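Local coordinates for CpuTA1 (Curtobacterium pusillum, PDB 5K3W), which is a class IV aminotransferase-family protein of fold type IV that binds pyridoxal-5'-phosphate and forms a two-chain assembly, at residues D258-A263 with T279-R284; R273-I278 with A298-R303. All coordinates share one frame; numbering follows the deposited sequence.

Contact 1: D258-A263 with T279-R284; sequences DELRDA and TALDDR
Arg261 sets out with CG beside the backbone N and anti to the carbonyl carbon (chi1 -42°). Its chain bends at chi2 and then runs extended toward the turn that follows strand 280-281. Asp282 also holds its CG anti to the carbonyl carbon, and this turns the carboxylate to meet the guanidinium. The two side chains cross at about a right angle, with their flat groups tilted 34° apart. Asp282 OD2 lies at the edge of the guanidinium, near its plane, and accepts from Arg261 NH1 at 2.6 Å through the lone pair that faces away from OD1. A weak second bond runs from Arg261 NH2 to the same Asp282 OD2, at 3.2 Å. The salt bridge therefore rests on one oxygen. Thr153 OG1 also bonds to that oxygen, which helps fix the carboxylate.

A water adds a second link. It accepts from Arg261 NH1 at 3.0 Å and donates to Leu281 O at 2.9 Å. Leu281 O also receives Arg284 N, so the turn and the water link share one carbonyl. The water also lies at the edge of the Arg284 guanidinium, in its plane. Arg284 CD lies 4.0 Å from Arg261 O, and the guanidinium planes are 73° apart. Arg261 NH1 and Arg284 NH2 stay 5.2 Å apart, and Asp282 probably offsets part of their repulsion.

Beneath the polar layer, Leu260 and Leu281 both hold CG anti to the backbone N. They cross at about a right angle, and CD2 of Leu260 meets CD2 of Leu281 at 4.0 Å. Ile197 touches both leucines. The contact ties the short helix 257-261 to a tight two-residue beta hairpin, whose type I' turn runs from Leu281 to Arg284 and joins strands 280-281 and 284-285.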
# COMPACT_ATOMS: atom_id res chain seq x y z
N ASP A 258 6.87 22.79 -15.36
CA ASP A 258 6.82 24.15 -15.89
C ASP A 258 5.76 24.28 -16.98
O ASP A 258 4.93 25.20 -16.94
CB ASP A 258 8.18 24.56 -16.42
CG ASP A 258 8.50 26.01 -16.12
OD1 ASP A 258 7.85 26.57 -15.21
OD2 ASP A 258 9.40 26.58 -16.78
N GLU A 259 5.78 23.38 -17.96
CA GLU A 259 4.75 23.40 -19.00
C GLU A 259 3.35 23.32 -18.39
O GLU A 259 2.42 23.98 -18.87
CB GLU A 259 4.97 22.25 -19.99
CG GLU A 259 3.92 22.20 -21.08
CD GLU A 259 4.18 21.11 -22.12
OE1 GLU A 259 3.20 20.65 -22.75
OE2 GLU A 259 5.35 20.72 -22.30
N LEU A 260 3.19 22.54 -17.33
CA LEU A 260 1.89 22.41 -16.67
C LEU A 260 1.34 23.75 -16.19
O LEU A 260 0.14 24.01 -16.29
CB LEU A 260 2.04 21.43 -15.52
CG LEU A 260 0.87 20.80 -14.79
CD1 LEU A 260 0.22 19.77 -15.68
CD2 LEU A 260 1.41 20.18 -13.50
N ARG A 261 2.21 24.62 -15.66
CA ARG A 261 1.79 25.94 -15.20
C ARG A 261 1.30 26.81 -16.35
O ARG A 261 0.39 27.63 -16.15
CB ARG A 261 2.94 26.67 -14.51
CG ARG A 261 3.75 25.81 -13.59
CD ARG A 261 3.23 25.88 -12.18
NE ARG A 261 3.95 24.98 -11.29
CZ ARG A 261 3.55 24.68 -10.06
NH1 ARG A 261 2.43 25.19 -9.58
NH2 ARG A 261 4.27 23.84 -9.32
N ASP A 262 1.91 26.68 -17.52
CA ASP A 262 1.59 27.52 -18.67
C ASP A 262 0.41 27.01 -19.47
O ASP A 262 0.13 27.56 -20.54
CB ASP A 262 2.80 27.65 -19.59
CG ASP A 262 4.03 28.19 -18.87
OD1 ASP A 262 3.88 29.04 -17.96
OD2 ASP A 262 5.15 27.77 -19.23
N ALA A 263 -0.29 25.99 -18.99
CA ALA A 263 -1.39 25.42 -19.74
C ALA A 263 -2.59 26.37 -19.76
O ALA A 263 -2.77 27.19 -18.86
CB ALA A 263 -1.80 24.08 -19.14
N THR A 279 -9.74 24.74 -11.36
CA THR A 279 -9.88 26.19 -11.24
C THR A 279 -8.61 26.85 -10.73
O THR A 279 -8.36 28.02 -11.04
CB THR A 279 -11.02 26.54 -10.29
OG1 THR A 279 -10.76 25.98 -9.00
CG2 THR A 279 -12.33 26.01 -10.80
N ALA A 280 -7.81 26.14 -9.94
CA ALA A 280 -6.57 26.69 -9.42
C ALA A 280 -5.57 25.56 -9.25
O ALA A 280 -5.91 24.45 -8.84
CB ALA A 280 -6.80 27.43 -8.09
N LEU A 281 -4.32 25.85 -9.58
CA LEU A 281 -3.23 24.91 -9.37
C LEU A 281 -2.17 25.65 -8.56
O LEU A 281 -1.58 26.62 -9.04
CB LEU A 281 -2.66 24.40 -10.69
CG LEU A 281 -1.55 23.36 -10.54
CD1 LEU A 281 -2.10 22.13 -9.85
CD2 LEU A 281 -0.87 23.01 -11.89
N ASP A 282 -1.97 25.22 -7.32
CA ASP A 282 -1.06 25.90 -6.41
C ASP A 282 -1.40 27.39 -6.33
O ASP A 282 -0.53 28.25 -6.34
CB ASP A 282 0.39 25.70 -6.85
CG ASP A 282 0.84 24.26 -6.71
OD1 ASP A 282 0.37 23.56 -5.78
OD2 ASP A 282 1.67 23.83 -7.54
N ASP A 283 -2.69 27.68 -6.25
CA ASP A 283 -3.20 29.04 -6.07
C ASP A 283 -3.01 29.96 -7.28
O ASP A 283 -3.44 31.12 -7.22
CB ASP A 283 -2.59 29.71 -4.83
CG ASP A 283 -2.98 29.00 -3.55
OD1 ASP A 283 -4.19 28.71 -3.36
OD2 ASP A 283 -2.07 28.71 -2.73
N ARG A 284 -2.38 29.50 -8.36
CA ARG A 284 -2.53 30.18 -9.64
C ARG A 284 -3.89 29.81 -10.22
O ARG A 284 -4.27 28.63 -10.22
CB ARG A 284 -1.41 29.80 -10.61
CG ARG A 284 -1.74 30.15 -12.06
CD ARG A 284 -0.54 29.99 -13.01
NE ARG A 284 0.41 31.10 -12.89
CZ ARG A 284 1.58 31.01 -12.28
NH1 ARG A 284 2.38 32.08 -12.22
NH2 ARG A 284 1.97 29.86 -11.74
O HOH W 1 0.36 26.68 -11.15

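Contact 2: R273-I278 with A298-R303; sequences RQAAPI and AYLLAR
Strand 274-278, which pairs with strand 265-270, packs against helix 290-307. The helix lies on the face of the sheet, in the alpha/beta manner of the fold type IV domain. The local segments run almost antiparallel, at 170°, with their axes 8.4 Å apart at closest approach.

Gln274 carries most of the contact. Its CG stands beside the backbone N, and the chain bends at chi2, which sets the amide against the helix, OE1 toward Leu300 and NE2 toward Leu301. Gln274 and Leu300 slide past each other in opposite directions, so that Gln274 OE1 comes to rest 3.3 Å from Leu300 CB. Gln274 NE2 meets the CD2 branch of Leu301 at 3.6 Å, and these two side chains cross obliquely. This nitrogen is not left to the leucine alone, because it also bonds to Gln67 OE1.

Leu300 points toward the strand and also serves the next residue. Its CD1 branch touches Ala275 CB at 3.7 Å, a small apolar contact beside the glutamine. Ala238 and Val239 of helix 234-245 also touch Leu300. Ala275 N is bonded to Asn297 OD1, which fastens the strand backbone to the same helix one turn earlier.

Arg303 approaches Gln274 tip to tip, with the amide and guanidinium planes nearly perpendicular at 89°. Its CG sits in the crowded position between the backbone N and the carbonyl carbon (chi1 68°), and bends at chi2 and chi3 curl the chain back along its own helix. Gln274 OE1 lies at the guanidinium edge, but its 3.6 Å from Arg303 NH1 is not a hydrogen bond. That nitrogen instead donates to Leu300 O at 3.3 Å, from above the carbonyl plane.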
# COMPACT_ATOMS: atom_id res chain seq x y z
N ARG A 273 -15.53 9.90 -11.02
CA ARG A 273 -15.74 11.34 -11.05
C ARG A 273 -15.86 11.87 -12.48
O ARG A 273 -16.49 12.91 -12.70
CB ARG A 273 -14.60 12.04 -10.30
CG ARG A 273 -14.77 13.54 -10.17
CD ARG A 273 -13.74 14.13 -9.22
NE ARG A 273 -12.38 13.91 -9.70
CZ ARG A 273 -11.29 14.28 -9.04
NH1 ARG A 273 -11.40 14.89 -7.87
NH2 ARG A 273 -10.08 14.03 -9.54
N GLN A 274 -15.29 11.16 -13.45
CA GLN A 274 -15.24 11.60 -14.83
C GLN A 274 -14.29 12.79 -14.94
O GLN A 274 -13.15 12.71 -14.47
CB GLN A 274 -16.65 11.92 -15.33
CG GLN A 274 -17.66 10.77 -15.12
CD GLN A 274 -17.49 9.56 -16.08
OE1 GLN A 274 -16.65 9.55 -16.99
NE2 GLN A 274 -18.31 8.54 -15.88
N ALA A 275 -14.71 13.90 -15.55
CA ALA A 275 -13.80 15.02 -15.81
C ALA A 275 -14.03 16.12 -14.78
O ALA A 275 -15.12 16.69 -14.71
CB ALA A 275 -13.99 15.57 -17.22
N ALA A 276 -13.00 16.42 -14.00
CA ALA A 276 -13.07 17.52 -13.04
C ALA A 276 -12.17 18.66 -13.49
O ALA A 276 -10.94 18.52 -13.45
CB ALA A 276 -12.67 17.03 -11.64
N PRO A 277 -12.73 19.80 -13.90
CA PRO A 277 -11.88 20.90 -14.37
C PRO A 277 -11.20 21.62 -13.21
O PRO A 277 -11.77 21.79 -12.13
CB PRO A 277 -12.88 21.82 -15.10
CG PRO A 277 -14.18 21.61 -14.37
CD PRO A 277 -14.16 20.16 -13.86
N ILE A 278 -9.97 22.05 -13.46
CA ILE A 278 -9.13 22.65 -12.42
C ILE A 278 -9.27 24.17 -12.47
O ILE A 278 -8.96 24.80 -13.48
CB ILE A 278 -7.66 22.23 -12.59
CG1 ILE A 278 -7.52 20.70 -12.42
CG2 ILE A 278 -6.80 22.99 -11.58
CD1 ILE A 278 -6.12 20.16 -12.63
N ALA A 298 -20.79 15.07 -20.42
CA ALA A 298 -21.92 14.45 -21.09
C ALA A 298 -21.45 13.38 -22.07
O ALA A 298 -22.04 12.29 -22.14
CB ALA A 298 -22.77 15.51 -21.79
N TYR A 299 -20.38 13.65 -22.82
CA TYR A 299 -19.80 12.60 -23.65
C TYR A 299 -19.33 11.44 -22.80
O TYR A 299 -19.63 10.28 -23.10
CB TYR A 299 -18.63 13.14 -24.48
CG TYR A 299 -17.92 12.05 -25.26
CD1 TYR A 299 -18.32 11.71 -26.54
CD2 TYR A 299 -16.84 11.37 -24.71
CE1 TYR A 299 -17.68 10.72 -27.25
CE2 TYR A 299 -16.19 10.37 -25.42
CZ TYR A 299 -16.61 10.05 -26.69
OH TYR A 299 -15.96 9.06 -27.41
N LEU A 300 -18.58 11.72 -21.74
CA LEU A 300 -18.04 10.65 -20.91
C LEU A 300 -19.15 9.81 -20.30
O LEU A 300 -19.01 8.58 -20.18
CB LEU A 300 -17.14 11.24 -19.82
CG LEU A 300 -15.83 11.89 -20.27
CD1 LEU A 300 -15.20 12.64 -19.10
CD2 LEU A 300 -14.88 10.83 -20.80
N LEU A 301 -20.26 10.44 -19.89
CA LEU A 301 -21.35 9.70 -19.27
C LEU A 301 -22.12 8.84 -20.27
O LEU A 301 -22.73 7.84 -19.88
CB LEU A 301 -22.31 10.65 -18.56
CG LEU A 301 -21.80 11.25 -17.25
CD1 LEU A 301 -22.78 12.29 -16.71
CD2 LEU A 301 -21.53 10.16 -16.21
N ALA A 302 -22.10 9.21 -21.55
CA ALA A 302 -22.94 8.58 -22.56
C ALA A 302 -22.21 7.64 -23.49
O ALA A 302 -22.86 7.01 -24.34
CB ALA A 302 -23.63 9.66 -23.40
N ARG A 303 -20.88 7.53 -23.38
CA ARG A 303 -20.10 6.81 -24.40
C ARG A 303 -20.46 5.33 -24.47
O ARG A 303 -20.46 4.74 -25.55
CB ARG A 303 -18.61 6.99 -24.14
CG ARG A 303 -18.09 6.31 -22.89
CD ARG A 303 -16.95 7.12 -22.32
NE ARG A 303 -15.90 6.29 -21.73
CZ ARG A 303 -15.51 6.37 -20.47
NH1 ARG A 303 -16.07 7.24 -19.65
NH2 ARG A 303 -14.53 5.58 -20.03

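Overall arrangement
The two contacts interleave along the chain, and only segments 273-278 and 279-284 adjoin. Strand 274-278 of contact 2 leads to a corner at Thr279, and strand 280-281 of contact 1 then enters a different sheet. Strand 149-155 is near both, since Ile149 makes backbone bonds to Pro277 and to Thr279. The contact centres lie about 21 Å apart, and apart from this chain link their segments do not touch. Contact 1 is peripheral, about 23 Å from the chain centre, with the Leu260 side chain about 14 Å from pyridoxal-5'-phosphate. Contact 2 is more central, at about 13 Å. The side chain of Arg303 is about 7 Å from pyridoxal-5'-phosphate.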